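Local structure of heme-binding protein A / AI-2 binding protein A (Helicobacter pylori SS1, 6OFQ) at residues Phe305-Val310 and Lys365-Pro370; Val310-Asn315 and Lys493-Val498; Asn315-Val320 and Ala393-Ile398; Asn371-Thr376 and Ile398-Lys403. The protein binds peptides in the periplasm, probably delivering them to an ABC transporter for uptake into the cell. All blocks are in the same frame, centred on the assembly; numbering follows the deposited sequence.

Contact 1 of 4, residues Phe305-Val310 and Lys365-Pro370; sequences FNNPLV and KQAGYP
Val310 and Tyr369 meet at about a right angle where an Asn-capped helix start packs against a Schellman motif, the turn through Gly368 that closes helix 357-366. Val310 CG2 does the touching: it lies anti to the carbonyl carbon and approaches the phenol ring obliquely, 3.8 Å from Tyr369 CD2. Ala367 points its methyl group toward the start of helix 308-317 and is met by three residues. Leu309 CB and Val310 CG2 each approach Ala367 CB to 4.0 Å, and the amide nitrogen Asn307 ND2 sits 3.7 Å from the same carbon. Farther out, the Leu309 side chain crosses that of Gln366 obliquely, its CD1 against Gln366 CB, while the Gln366 amide turns to Glu362. No direct hydrogen bond joins 305-310 to 365-370. The Asn307 amide is used at both ends: with CG anti to the backbone N (chi1 -173°), OD1 accepts the capping bond from Leu309 N at 2.9 Å, and ND2 faces the other segment. Tyr304 meets the Tyr369 ring edge-to-face. A single water spans the polar ends, accepting from Asn307 ND2 at 2.9 Å and lying 3.0 Å from Tyr369 OH.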
loop_
_atom_site.group_PDB
_atom_site.type_symbol
_atom_site.label_atom_id
_atom_site.label_comp_id
_atom_site.label_asym_id
_atom_site.label_seq_id
_atom_site.Cartn_x
_atom_site.Cartn_y
_atom_site.Cartn_z
ATOM N N PHE A 305 24.824 -8.514 -6.028
ATOM C CA PHE A 305 23.760 -7.592 -6.459
ATOM C C PHE A 305 24.182 -6.119 -6.479
ATOM O O PHE A 305 23.466 -5.295 -7.043
ATOM C CB PHE A 305 22.548 -7.790 -5.554
ATOM C CG PHE A 305 22.063 -9.206 -5.539
ATOM C CD1 PHE A 305 21.403 -9.716 -6.643
ATOM C CD2 PHE A 305 22.333 -10.042 -4.474
ATOM C CE1 PHE A 305 21.061 -11.056 -6.694
ATOM C CE2 PHE A 305 21.998 -11.368 -4.524
ATOM C CZ PHE A 305 21.369 -11.898 -5.623
ATOM N N ASN A 306 25.312 -5.803 -5.871
ATOM C CA ASN A 306 25.995 -4.520 -6.021
ATOM C C ASN A 306 26.740 -4.361 -7.309
ATOM O O ASN A 306 27.259 -3.277 -7.564
ATOM C CB ASN A 306 26.911 -4.253 -4.843
ATOM C CG ASN A 306 28.115 -5.169 -4.797
ATOM O OD1 ASN A 306 28.336 -6.022 -5.645
ATOM N ND2 ASN A 306 28.808 -5.089 -3.661
ATOM N N ASN A 307 26.666 -5.308 -8.233
ATOM C CA ASN A 307 27.301 -5.243 -9.550
ATOM C C ASN A 307 26.200 -5.135 -10.587
ATOM O O ASN A 307 25.458 -6.112 -10.821
ATOM C CB ASN A 307 28.147 -6.486 -9.753
ATOM C CG ASN A 307 28.972 -6.415 -11.025
ATOM O OD1 ASN A 307 28.587 -5.838 -12.005
ATOM N ND2 ASN A 307 30.183 -6.941 -10.958
ATOM N N PRO A 308 26.067 -4.010 -11.302
ATOM C CA PRO A 308 25.063 -3.830 -12.315
ATOM C C PRO A 308 25.057 -4.965 -13.332
ATOM O O PRO A 308 24.025 -5.293 -13.879
ATOM C CB PRO A 308 25.395 -2.473 -12.999
ATOM C CG PRO A 308 26.261 -1.827 -12.007
ATOM C CD PRO A 308 26.950 -2.828 -11.146
ATOM N N LEU A 309 26.227 -5.512 -13.674
ATOM C CA LEU A 309 26.249 -6.526 -14.735
ATOM C C LEU A 309 25.582 -7.796 -14.236
ATOM O O LEU A 309 24.950 -8.501 -15.033
ATOM C CB LEU A 309 27.666 -6.864 -15.143
ATOM C CG LEU A 309 28.402 -5.786 -15.928
ATOM C CD1 LEU A 309 29.707 -6.319 -16.476
ATOM C CD2 LEU A 309 27.615 -5.035 -16.980
ATOM N N VAL A 310 25.722 -8.091 -12.948
ATOM C CA VAL A 310 24.991 -9.221 -12.373
ATOM C C VAL A 310 23.492 -9.012 -12.449
ATOM O O VAL A 310 22.673 -9.907 -12.813
ATOM C CB VAL A 310 25.458 -9.545 -10.951
ATOM C CG1 VAL A 310 24.536 -10.591 -10.326
ATOM C CG2 VAL A 310 26.885 -10.097 -10.920
ATOM N N LYS A 365 29.841 -13.764 -17.054
ATOM C CA LYS A 365 31.264 -13.930 -17.345
ATOM C C LYS A 365 31.959 -12.581 -17.213
ATOM O O LYS A 365 33.028 -12.496 -16.600
ATOM C CB LYS A 365 31.531 -14.484 -18.736
ATOM C CG LYS A 365 31.123 -15.929 -18.876
ATOM C CD LYS A 365 31.663 -16.500 -20.183
ATOM C CE LYS A 365 31.260 -17.967 -20.298
ATOM N NZ LYS A 365 30.859 -18.229 -21.704
ATOM N N GLN A 366 31.365 -11.558 -17.816
ATOM C CA GLN A 366 31.994 -10.214 -17.751
ATOM C C GLN A 366 32.154 -9.658 -16.353
ATOM O O GLN A 366 33.140 -8.989 -15.999
ATOM C CB GLN A 366 31.190 -9.265 -18.611
ATOM C CG GLN A 366 31.406 -9.605 -20.084
ATOM C CD GLN A 366 30.865 -8.558 -21.009
ATOM O OE1 GLN A 366 30.524 -7.446 -20.566
ATOM N NE2 GLN A 366 30.725 -8.899 -22.284
ATOM N N ALA A 367 31.201 -9.987 -15.487
ATOM C CA ALA A 367 31.275 -9.551 -14.109
ATOM C C ALA A 367 32.231 -10.300 -13.223
ATOM O O ALA A 367 32.397 -9.923 -12.069
ATOM C CB ALA A 367 29.901 -9.707 -13.468
ATOM N N GLY A 368 32.723 -11.423 -13.763
ATOM C CA GLY A 368 33.680 -12.217 -13.000
ATOM C C GLY A 368 33.063 -13.434 -12.297
ATOM O O GLY A 368 33.695 -13.982 -11.387
ATOM N N TYR A 369 31.895 -13.902 -12.753
ATOM C CA TYR A 369 31.188 -15.049 -12.133
ATOM C C TYR A 369 30.814 -16.069 -13.187
ATOM O O TYR A 369 29.649 -16.370 -13.447
ATOM C CB TYR A 369 29.969 -14.647 -11.297
ATOM C CG TYR A 369 30.295 -13.641 -10.257
ATOM C CD1 TYR A 369 31.013 -14.020 -9.136
ATOM C CD2 TYR A 369 29.927 -12.306 -10.380
ATOM C CE1 TYR A 369 31.378 -13.094 -8.182
ATOM C CE2 TYR A 369 30.290 -11.383 -9.449
ATOM C CZ TYR A 369 30.990 -11.771 -8.348
ATOM O OH TYR A 369 31.328 -10.824 -7.433
ATOM N N PRO A 370 31.841 -16.612 -13.852
ATOM C CA PRO A 370 31.541 -17.516 -14.943
ATOM C C PRO A 370 30.984 -18.861 -14.494
ATOM O O PRO A 370 30.602 -19.626 -15.378
ATOM C CB PRO A 370 32.901 -17.767 -15.576
ATOM C CG PRO A 370 33.831 -17.638 -14.440
ATOM C CD PRO A 370 33.293 -16.470 -13.652
HETATM O O HOH W 1 31.112 -7.951 -8.427
#

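Contact 2 of 4, residues Val310-Asn315 and Lys493-Val498; sequences VRLAIN and KDAPYV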
loop_
_atom_site.group_PDB
_atom_site.type_symbol
_atom_site.label_atom_id
_atom_site.label_comp_id
_atom_site.label_asym_id
_atom_site.label_seq_id
_atom_site.Cartn_x
_atom_site.Cartn_y
_atom_site.Cartn_z
ATOM N N VAL A 310 25.722 -8.091 -12.948
ATOM C CA VAL A 310 24.991 -9.221 -12.373
ATOM C C VAL A 310 23.492 -9.012 -12.449
ATOM O O VAL A 310 22.673 -9.907 -12.813
ATOM C CB VAL A 310 25.458 -9.545 -10.951
ATOM C CG1 VAL A 310 24.536 -10.591 -10.326
ATOM C CG2 VAL A 310 26.885 -10.097 -10.920
ATOM N N ARG A 311 23.114 -7.796 -12.074
ATOM C CA ARG A 311 21.699 -7.438 -12.141
ATOM C C ARG A 311 21.116 -7.603 -13.523
ATOM O O ARG A 311 19.981 -8.086 -13.712
ATOM C CB ARG A 311 21.438 -6.091 -11.489
ATOM C CG ARG A 311 21.875 -5.939 -10.064
ATOM C CD ARG A 311 21.338 -4.701 -9.397
ATOM N NE ARG A 311 21.713 -3.447 -10.029
ATOM C CZ ARG A 311 22.648 -2.630 -9.580
ATOM N NH1 ARG A 311 23.488 -2.931 -8.617
ATOM N NH2 ARG A 311 22.816 -1.505 -10.249
ATOM N N LEU A 312 21.844 -7.051 -14.490
ATOM C CA LEU A 312 21.413 -7.160 -15.855
ATOM C C LEU A 312 21.325 -8.614 -16.301
ATOM O O LEU A 312 20.383 -8.985 -16.979
ATOM C CB LEU A 312 22.302 -6.323 -16.777
ATOM C CG LEU A 312 22.183 -4.818 -16.606
ATOM C CD1 LEU A 312 23.335 -4.126 -17.294
ATOM C CD2 LEU A 312 20.890 -4.305 -17.206
ATOM N N ALA A 313 22.291 -9.431 -15.899
ATOM C CA ALA A 313 22.232 -10.837 -16.297
ATOM C C ALA A 313 20.955 -11.501 -15.811
ATOM O O ALA A 313 20.253 -12.189 -16.547
ATOM C CB ALA A 313 23.460 -11.508 -15.712
ATOM N N ILE A 314 20.642 -11.224 -14.556
ATOM C CA ILE A 314 19.428 -11.767 -13.903
ATOM C C ILE A 314 18.193 -11.255 -14.645
ATOM O O ILE A 314 17.305 -12.067 -14.958
ATOM C CB ILE A 314 19.383 -11.386 -12.419
ATOM C CG1 ILE A 314 20.471 -12.151 -11.634
ATOM C CG2 ILE A 314 18.007 -11.660 -11.792
ATOM C CD1 ILE A 314 20.697 -11.742 -10.197
ATOM N N ASN A 315 18.165 -9.971 -15.034
ATOM C CA ASN A 315 17.077 -9.412 -15.835
ATOM C C ASN A 315 16.884 -10.130 -17.156
ATOM O O ASN A 315 15.750 -10.393 -17.542
ATOM C CB ASN A 315 17.237 -7.909 -16.055
ATOM C CG ASN A 315 16.685 -7.034 -14.905
ATOM O OD1 ASN A 315 15.648 -6.338 -15.064
ATOM N ND2 ASN A 315 17.425 -6.874 -13.841
ATOM N N LYS A 493 18.270 1.891 -16.720
ATOM C CA LYS A 493 19.702 1.649 -16.928
ATOM C C LYS A 493 20.426 1.005 -15.787
ATOM O O LYS A 493 21.277 0.119 -15.996
ATOM C CB LYS A 493 20.366 2.998 -17.302
ATOM C CG LYS A 493 21.886 3.030 -17.340
ATOM C CD LYS A 493 22.489 4.425 -17.160
ATOM C CE LYS A 493 22.340 5.066 -15.775
ATOM N NZ LYS A 493 23.330 4.967 -14.650
ATOM N N ASP A 494 20.084 1.396 -14.568
ATOM C CA ASP A 494 20.736 0.829 -13.406
ATOM C C ASP A 494 20.222 -0.562 -12.974
ATOM O O ASP A 494 20.922 -1.291 -12.273
ATOM C CB ASP A 494 20.635 1.768 -12.175
ATOM C CG ASP A 494 21.382 3.055 -12.309
ATOM O OD1 ASP A 494 22.386 3.043 -13.045
ATOM O OD2 ASP A 494 21.076 4.017 -11.579
ATOM N N ALA A 495 19.041 -0.899 -13.415
ATOM C CA ALA A 495 18.450 -2.211 -13.121
ATOM C C ALA A 495 18.588 -2.698 -11.698
ATOM O O ALA A 495 19.098 -3.807 -11.446
ATOM C CB ALA A 495 19.008 -3.255 -14.116
ATOM N N PRO A 496 18.208 -1.896 -10.703
ATOM C CA PRO A 496 18.337 -2.315 -9.311
ATOM C C PRO A 496 17.292 -3.306 -8.868
ATOM O O PRO A 496 17.060 -3.420 -7.661
ATOM C CB PRO A 496 18.199 -1.002 -8.557
ATOM C CG PRO A 496 17.164 -0.329 -9.380
ATOM C CD PRO A 496 17.616 -0.554 -10.788
ATOM N N TYR A 497 16.699 -4.057 -9.793
ATOM C CA TYR A 497 15.559 -4.905 -9.505
ATOM C C TYR A 497 15.240 -5.728 -10.749
ATOM O O TYR A 497 15.864 -5.496 -11.783
ATOM C CB TYR A 497 14.319 -4.100 -9.116
ATOM C CG TYR A 497 13.533 -3.349 -10.127
ATOM C CD1 TYR A 497 14.095 -2.352 -10.898
ATOM C CD2 TYR A 497 12.173 -3.552 -10.169
ATOM C CE1 TYR A 497 13.315 -1.569 -11.772
ATOM C CE2 TYR A 497 11.398 -2.852 -11.062
ATOM C CZ TYR A 497 11.954 -1.804 -11.754
ATOM O OH TYR A 497 11.153 -1.128 -12.652
ATOM N N VAL A 498 14.312 -6.676 -10.659
ATOM C CA VAL A 498 13.769 -7.292 -11.848
ATOM C C VAL A 498 12.270 -6.944 -11.910
ATOM O O VAL A 498 11.469 -7.488 -11.122
ATOM C CB VAL A 498 13.891 -8.801 -11.854
ATOM C CG1 VAL A 498 13.420 -9.312 -13.181
ATOM C CG2 VAL A 498 15.315 -9.274 -11.582
#
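Arg311 reaches from helix 308-317 to the backbone carbonyls at the C-terminal end of helix 477-494, and its hydrogen bonds are the main polar link. Its guanidinium grips Asp494 O side-on with two nitrogens: NH2 makes the shorter, straighter bond (2.8 Å, 164°) and NE the longer one (3.2 Å), with the oxygen in the guanidinium plane. A weak bond runs from Arg311 NE to Ala495 O. The bend at chi3 (-59°) turns NE back toward these two oxygens, and NH1 is held by Phe305 O. A second polar link comes from Asn315, whose ND2 donates to Tyr497 O at 2.9 Å and, nearly straight, to Arg311 O one helical turn back. Both acceptors lie close to the amide plane, so two bonds hold the Asn315 amide in its rotation. Arg311 O also accepts the helical bond from Asn315 N, which arrives from the opposite face of that carbonyl. The bonds thus tie the helix to a helix-to-strand turn, where Ala495 leaves helical geometry with positive phi before strand 497-510 enters the mixed sheet. Apolar contacts flank them. Leu312 CD2 rests 3.8 Å from Ala495 CB, and Ile314 crosses Val498 at about a right angle, with Ile314 CG2 3.6 Å from Val498 CG2.

Contact 3 of 4, residues Asn315-Val320 and Ala393-Ile398; sequences NHAINV and ASLAKI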
loop_
_atom_site.group_PDB
_atom_site.type_symbol
_atom_site.label_atom_id
_atom_site.label_comp_id
_atom_site.label_asym_id
_atom_site.label_seq_id
_atom_site.Cartn_x
_atom_site.Cartn_y
_atom_site.Cartn_z
ATOM N N ASN A 315 18.165 -9.971 -15.034
ATOM C CA ASN A 315 17.077 -9.412 -15.835
ATOM C C ASN A 315 16.884 -10.130 -17.156
ATOM O O ASN A 315 15.750 -10.393 -17.542
ATOM C CB ASN A 315 17.237 -7.909 -16.055
ATOM C CG ASN A 315 16.685 -7.034 -14.905
ATOM O OD1 ASN A 315 15.648 -6.338 -15.064
ATOM N ND2 ASN A 315 17.425 -6.874 -13.841
ATOM N N HIS A 316 17.973 -10.488 -17.834
ATOM C CA HIS A 316 17.893 -11.155 -19.131
ATOM C C HIS A 316 17.617 -12.643 -19.003
ATOM O O HIS A 316 17.398 -13.312 -20.018
ATOM C CB HIS A 316 19.189 -10.950 -19.932
ATOM C CG HIS A 316 19.416 -9.567 -20.457
ATOM N ND1 HIS A 316 18.627 -8.992 -21.417
ATOM C CD2 HIS A 316 20.282 -8.607 -20.063
ATOM C CE1 HIS A 316 19.024 -7.748 -21.640
ATOM N NE2 HIS A 316 20.021 -7.484 -20.812
ATOM N N ALA A 317 17.708 -13.214 -17.808
ATOM C CA ALA A 317 17.566 -14.659 -17.590
ATOM C C ALA A 317 16.173 -15.081 -17.148
ATOM O O ALA A 317 15.863 -16.267 -17.146
ATOM C CB ALA A 317 18.575 -15.189 -16.593
ATOM N N ILE A 318 15.280 -14.129 -16.920
ATOM C CA ILE A 318 13.912 -14.444 -16.489
ATOM C C ILE A 318 12.937 -14.082 -17.579
ATOM O O ILE A 318 12.843 -12.937 -18.028
ATOM C CB ILE A 318 13.553 -13.681 -15.203
ATOM C CG1 ILE A 318 14.413 -14.193 -14.058
ATOM C CG2 ILE A 318 12.077 -13.808 -14.817
ATOM C CD1 ILE A 318 14.582 -13.267 -12.890
ATOM N N ASN A 319 12.292 -15.112 -18.139
ATOM C CA ASN A 319 11.334 -14.867 -19.198
ATOM C C ASN A 319 9.982 -14.390 -18.723
ATOM O O ASN A 319 9.172 -15.152 -18.199
ATOM C CB ASN A 319 11.200 -16.132 -20.056
ATOM C CG ASN A 319 10.220 -15.964 -21.189
ATOM O OD1 ASN A 319 9.447 -15.025 -21.300
ATOM N ND2 ASN A 319 10.321 -16.910 -22.145
ATOM N N VAL A 320 9.806 -13.081 -18.674
ATOM C CA VAL A 320 8.620 -12.510 -18.030
ATOM C C VAL A 320 7.338 -12.857 -18.776
ATOM O O VAL A 320 6.297 -13.051 -18.141
ATOM C CB VAL A 320 8.768 -10.974 -17.771
ATOM C CG1 VAL A 320 7.438 -10.379 -17.332
ATOM C CG2 VAL A 320 9.862 -10.734 -16.750
ATOM N N ALA A 393 14.367 -21.707 -11.094
ATOM C CA ALA A 393 14.651 -22.523 -12.290
ATOM C C ALA A 393 15.276 -21.655 -13.370
ATOM O O ALA A 393 16.216 -22.072 -14.044
ATOM C CB ALA A 393 13.395 -23.090 -12.906
ATOM N N SER A 394 14.781 -20.425 -13.484
ATOM C CA SER A 394 15.321 -19.534 -14.521
ATOM C C SER A 394 16.778 -19.204 -14.199
ATOM O O SER A 394 17.632 -19.236 -15.107
ATOM C CB SER A 394 14.565 -18.205 -14.457
ATOM O OG SER A 394 13.202 -18.321 -14.802
ATOM N N LEU A 395 17.094 -18.850 -12.958
ATOM C CA LEU A 395 18.452 -18.512 -12.591
ATOM C C LEU A 395 19.429 -19.671 -12.546
ATOM O O LEU A 395 20.613 -19.480 -12.836
ATOM C CB LEU A 395 18.506 -17.592 -11.387
ATOM C CG LEU A 395 17.675 -16.298 -11.480
ATOM C CD1 LEU A 395 17.984 -15.568 -10.162
ATOM C CD2 LEU A 395 18.007 -15.499 -12.708
ATOM N N ALA A 396 18.938 -20.891 -12.318
ATOM C CA ALA A 396 19.847 -22.027 -12.417
ATOM C C ALA A 396 20.360 -22.203 -13.844
ATOM O O ALA A 396 21.500 -22.704 -13.898
ATOM C CB ALA A 396 19.096 -23.287 -12.037
ATOM N N LYS A 397 19.657 -21.735 -14.856
ATOM C CA LYS A 397 20.121 -21.804 -16.234
ATOM C C LYS A 397 21.382 -21.006 -16.489
ATOM O O LYS A 397 22.062 -21.262 -17.469
ATOM C CB LYS A 397 19.033 -21.462 -17.227
ATOM C CG LYS A 397 17.902 -22.444 -17.145
ATOM C CD LYS A 397 16.731 -22.143 -18.062
ATOM C CE LYS A 397 15.790 -23.341 -17.957
ATOM N NZ LYS A 397 14.533 -22.905 -18.618
ATOM N N ILE A 398 21.666 -20.010 -15.653
ATOM C CA ILE A 398 22.903 -19.257 -15.775
ATOM C C ILE A 398 23.867 -19.524 -14.622
ATOM O O ILE A 398 24.807 -18.786 -14.346
ATOM C CB ILE A 398 22.560 -17.752 -15.993
ATOM C CG1 ILE A 398 21.984 -17.080 -14.724
ATOM C CG2 ILE A 398 21.720 -17.576 -17.230
ATOM C CD1 ILE A 398 21.997 -15.554 -14.839
HETATM O O HOH W 2 12.657 -17.878 -17.474
#
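Ala317, Ile318, Ser394, Leu395 and Ile398 form a buried, mainly apolar contact between the C-terminal end of helix 308-317 and the last turn of helix 386-396. The Ala317 methyl group points at the second helix and is flanked by two branches, Leu395 CD2 and Ile398 CD1, each 3.9 Å from Ala317 CB. Ile398 has CG1 between its backbone N and carbonyl carbon (chi1 71°), and both its CG2 and CD1 pack against this one methyl. Leu395 CD2 also lies against Ile318, 4.1 Å from Ile318 CG1. Helix 386-396 is the crossover helix of the beta-alpha-beta unit 373-407; Leu395 also packs on Ile400 and Val402 of strand 400-407, so it lies between that strand and the end of helix 308-317. Ser394 CB stands 3.6 Å from Ala317 O and 4.0 Å from Ile318 CG1. Its hydroxyl is hydrogen-bonded to Phe390 O within its own helix, and a water that donates to Ser394 OG at 2.8 Å accepts from Asn319 N at 2.9 Å. The Asn319 side chain is an N-cap, with OD1 taking the backbone N of Asp322 at the start of helix 320-328.

Contact 4 of 4, residues Asn371-Thr376 and Ile398-Lys403; sequences NGFKTT and IGIDVK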
loop_
_atom_site.group_PDB
_atom_site.type_symbol
_atom_site.label_atom_id
_atom_site.label_comp_id
_atom_site.label_asym_id
_atom_site.label_seq_id
_atom_site.Cartn_x
_atom_site.Cartn_y
_atom_site.Cartn_z
ATOM N N ASN A 371 31.102 -19.227 -13.226
ATOM C CA ASN A 371 30.385 -20.424 -12.704
ATOM C C ASN A 371 29.221 -20.017 -11.785
ATOM O O ASN A 371 28.815 -20.755 -10.866
ATOM C CB ASN A 371 31.353 -21.388 -12.024
ATOM C CG ASN A 371 32.578 -21.684 -12.872
ATOM O OD1 ASN A 371 33.693 -21.389 -12.456
ATOM N ND2 ASN A 371 32.383 -22.229 -14.063
ATOM N N GLY A 372 28.658 -18.826 -11.985
ATOM C CA GLY A 372 27.566 -18.368 -11.132
ATOM C C GLY A 372 27.918 -18.165 -9.679
ATOM O O GLY A 372 29.067 -17.919 -9.317
ATOM N N PHE A 373 26.925 -18.362 -8.809
ATOM C CA PHE A 373 27.037 -18.133 -7.403
ATOM C C PHE A 373 25.816 -18.704 -6.671
ATOM O O PHE A 373 24.838 -19.010 -7.354
ATOM C CB PHE A 373 27.350 -16.679 -7.011
ATOM C CG PHE A 373 26.320 -15.679 -7.487
ATOM C CD1 PHE A 373 25.213 -15.395 -6.716
ATOM C CD2 PHE A 373 26.481 -15.027 -8.688
ATOM C CE1 PHE A 373 24.273 -14.474 -7.201
ATOM C CE2 PHE A 373 25.545 -14.092 -9.172
ATOM C CZ PHE A 373 24.434 -13.811 -8.412
ATOM N N LYS A 374 25.867 -18.726 -5.352
ATOM C CA LYS A 374 24.724 -19.117 -4.548
ATOM C C LYS A 374 24.057 -17.875 -3.936
ATOM O O LYS A 374 24.729 -16.941 -3.515
ATOM C CB LYS A 374 25.151 -20.082 -3.439
ATOM C CG LYS A 374 25.744 -21.346 -4.048
ATOM C CD LYS A 374 26.171 -22.429 -3.061
ATOM C CE LYS A 374 26.448 -23.650 -3.942
ATOM N NZ LYS A 374 27.148 -24.813 -3.328
ATOM N N THR A 375 22.730 -17.927 -3.855
ATOM C CA THR A 375 21.944 -16.851 -3.251
ATOM C C THR A 375 20.631 -17.375 -2.688
ATOM O O THR A 375 20.406 -18.605 -2.743
ATOM C CB THR A 375 21.755 -15.739 -4.285
ATOM O OG1 THR A 375 21.231 -14.575 -3.638
ATOM C CG2 THR A 375 20.801 -16.135 -5.384
ATOM N N THR A 376 19.797 -16.484 -2.157
ATOM C CA THR A 376 18.587 -16.863 -1.474
ATOM C C THR A 376 17.508 -15.927 -1.987
ATOM O O THR A 376 17.799 -14.769 -2.333
ATOM C CB THR A 376 18.761 -16.708 0.026
ATOM O OG1 THR A 376 19.720 -17.683 0.468
ATOM C CG2 THR A 376 17.507 -16.968 0.791
ATOM N N ILE A 398 21.666 -20.010 -15.653
ATOM C CA ILE A 398 22.903 -19.257 -15.775
ATOM C C ILE A 398 23.867 -19.524 -14.622
ATOM O O ILE A 398 24.807 -18.786 -14.346
ATOM C CB ILE A 398 22.560 -17.752 -15.993
ATOM C CG1 ILE A 398 21.984 -17.080 -14.724
ATOM C CG2 ILE A 398 21.720 -17.576 -17.230
ATOM C CD1 ILE A 398 21.997 -15.554 -14.839
ATOM N N GLY A 399 23.625 -20.596 -13.861
ATOM C CA GLY A 399 24.523 -21.035 -12.788
ATOM C C GLY A 399 24.328 -20.371 -11.432
ATOM O O GLY A 399 25.151 -20.481 -10.540
ATOM N N ILE A 400 23.187 -19.706 -11.248
ATOM C CA ILE A 400 22.892 -19.080 -9.959
ATOM C C ILE A 400 21.991 -20.113 -9.218
ATOM O O ILE A 400 20.858 -20.316 -9.670
ATOM C CB ILE A 400 22.229 -17.686 -10.096
ATOM C CG1 ILE A 400 23.230 -16.687 -10.692
ATOM C CG2 ILE A 400 21.759 -17.206 -8.732
ATOM C CD1 ILE A 400 22.530 -15.439 -11.203
ATOM N N ASP A 401 22.489 -20.579 -8.092
ATOM C CA ASP A 401 21.782 -21.569 -7.238
ATOM C C ASP A 401 21.023 -20.801 -6.165
ATOM O O ASP A 401 21.566 -20.232 -5.228
ATOM C CB ASP A 401 22.822 -22.514 -6.586
ATOM C CG ASP A 401 22.212 -23.636 -5.738
ATOM O OD1 ASP A 401 21.005 -23.874 -5.784
ATOM O OD2 ASP A 401 22.958 -24.259 -4.954
ATOM N N VAL A 402 19.712 -20.777 -6.367
ATOM C CA VAL A 402 18.810 -20.057 -5.472
ATOM C C VAL A 402 18.138 -20.934 -4.418
ATOM O O VAL A 402 17.444 -21.888 -4.758
ATOM C CB VAL A 402 17.693 -19.352 -6.260
ATOM C CG1 VAL A 402 16.759 -18.594 -5.316
ATOM C CG2 VAL A 402 18.228 -18.467 -7.379
ATOM N N LYS A 403 18.380 -20.617 -3.161
ATOM C CA LYS A 403 17.665 -21.269 -2.081
ATOM C C LYS A 403 16.404 -20.461 -1.807
ATOM O O LYS A 403 16.484 -19.219 -1.728
ATOM C CB LYS A 403 18.532 -21.339 -0.836
ATOM C CG LYS A 403 17.881 -21.882 0.438
ATOM C CD LYS A 403 18.707 -21.458 1.662
ATOM C CE LYS A 403 18.561 -22.357 2.883
ATOM N NZ LYS A 403 17.676 -21.779 3.933
#
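Phe373 and Ile400 lie side by side and point the same way from two neighbouring parallel strands. Ile400 CG1 sits over one face of the phenyl ring, 4.0 Å from its centroid and 20° off the normal, a CH-pi contact offset toward the rim, with Ile400 CD1 3.8 Å from Phe373 CZ. With Phe373 CG in the crowded position between backbone N and carbonyl carbon (chi1 59°), the ring lies beside Ile400. On the same face of the sheet Thr375 CG2 touches Ile400 CG2 at 3.6 Å and also approaches Val402 CG2. The other face carries Lys374 beside Asp401 and Thr376 beside Lys403. The extended Lys374 chain runs alongside the carboxylate, but its NZ stays 4.5 Å from Asp401 OD2, beyond salt-bridge range. The backbones are joined by hydrogen bonds from Asp401 N to Phe373 O, Thr375 N to Asp401 O and Lys403 N to Thr375 O, each 2.9 Å. These are the two parallel strands of a right-handed beta-alpha-beta crossover, 373-380 and 400-407, connected by helix 386-396. At the entry to strand 400-407 Gly399, with positive phi, ends that helix in a Schellman motif; its carbonyl accepts a longer bond from Phe373 N at 3.3 Å. Farther out, Tyr304 stacks on the Phe373 ring, and Ile314 of helix 308-317 touches Ile400. Thr375 OG1 is hydrogen-bonded to Glu422, and Lys403 NZ forms a salt bridge with Glu405.

Overall arrangement
Helix 308-317 runs through contacts 1, 2 and 3, which share Val310 and Asn315 in turn, while contact 4 supplies the parallel strand pair it packs against. Contacts 1 and 2, with centres 10 Å apart, are joined by Phe305 O and Arg311 NH1 at 2.8 Å. Val310 CG1 rests on Phe373 CZ at 3.7 Å, linking contacts 1 and 4, and Ile314 CG1 lies 3.9 Å from Ile400 CD1, linking contacts 2 and 4. Contacts 3 and 4 share Ile398, with Leu395 O probably accepting from Ile400 N. All four centres lie about 24 to 33 Å from the chain centre, on the same side of it.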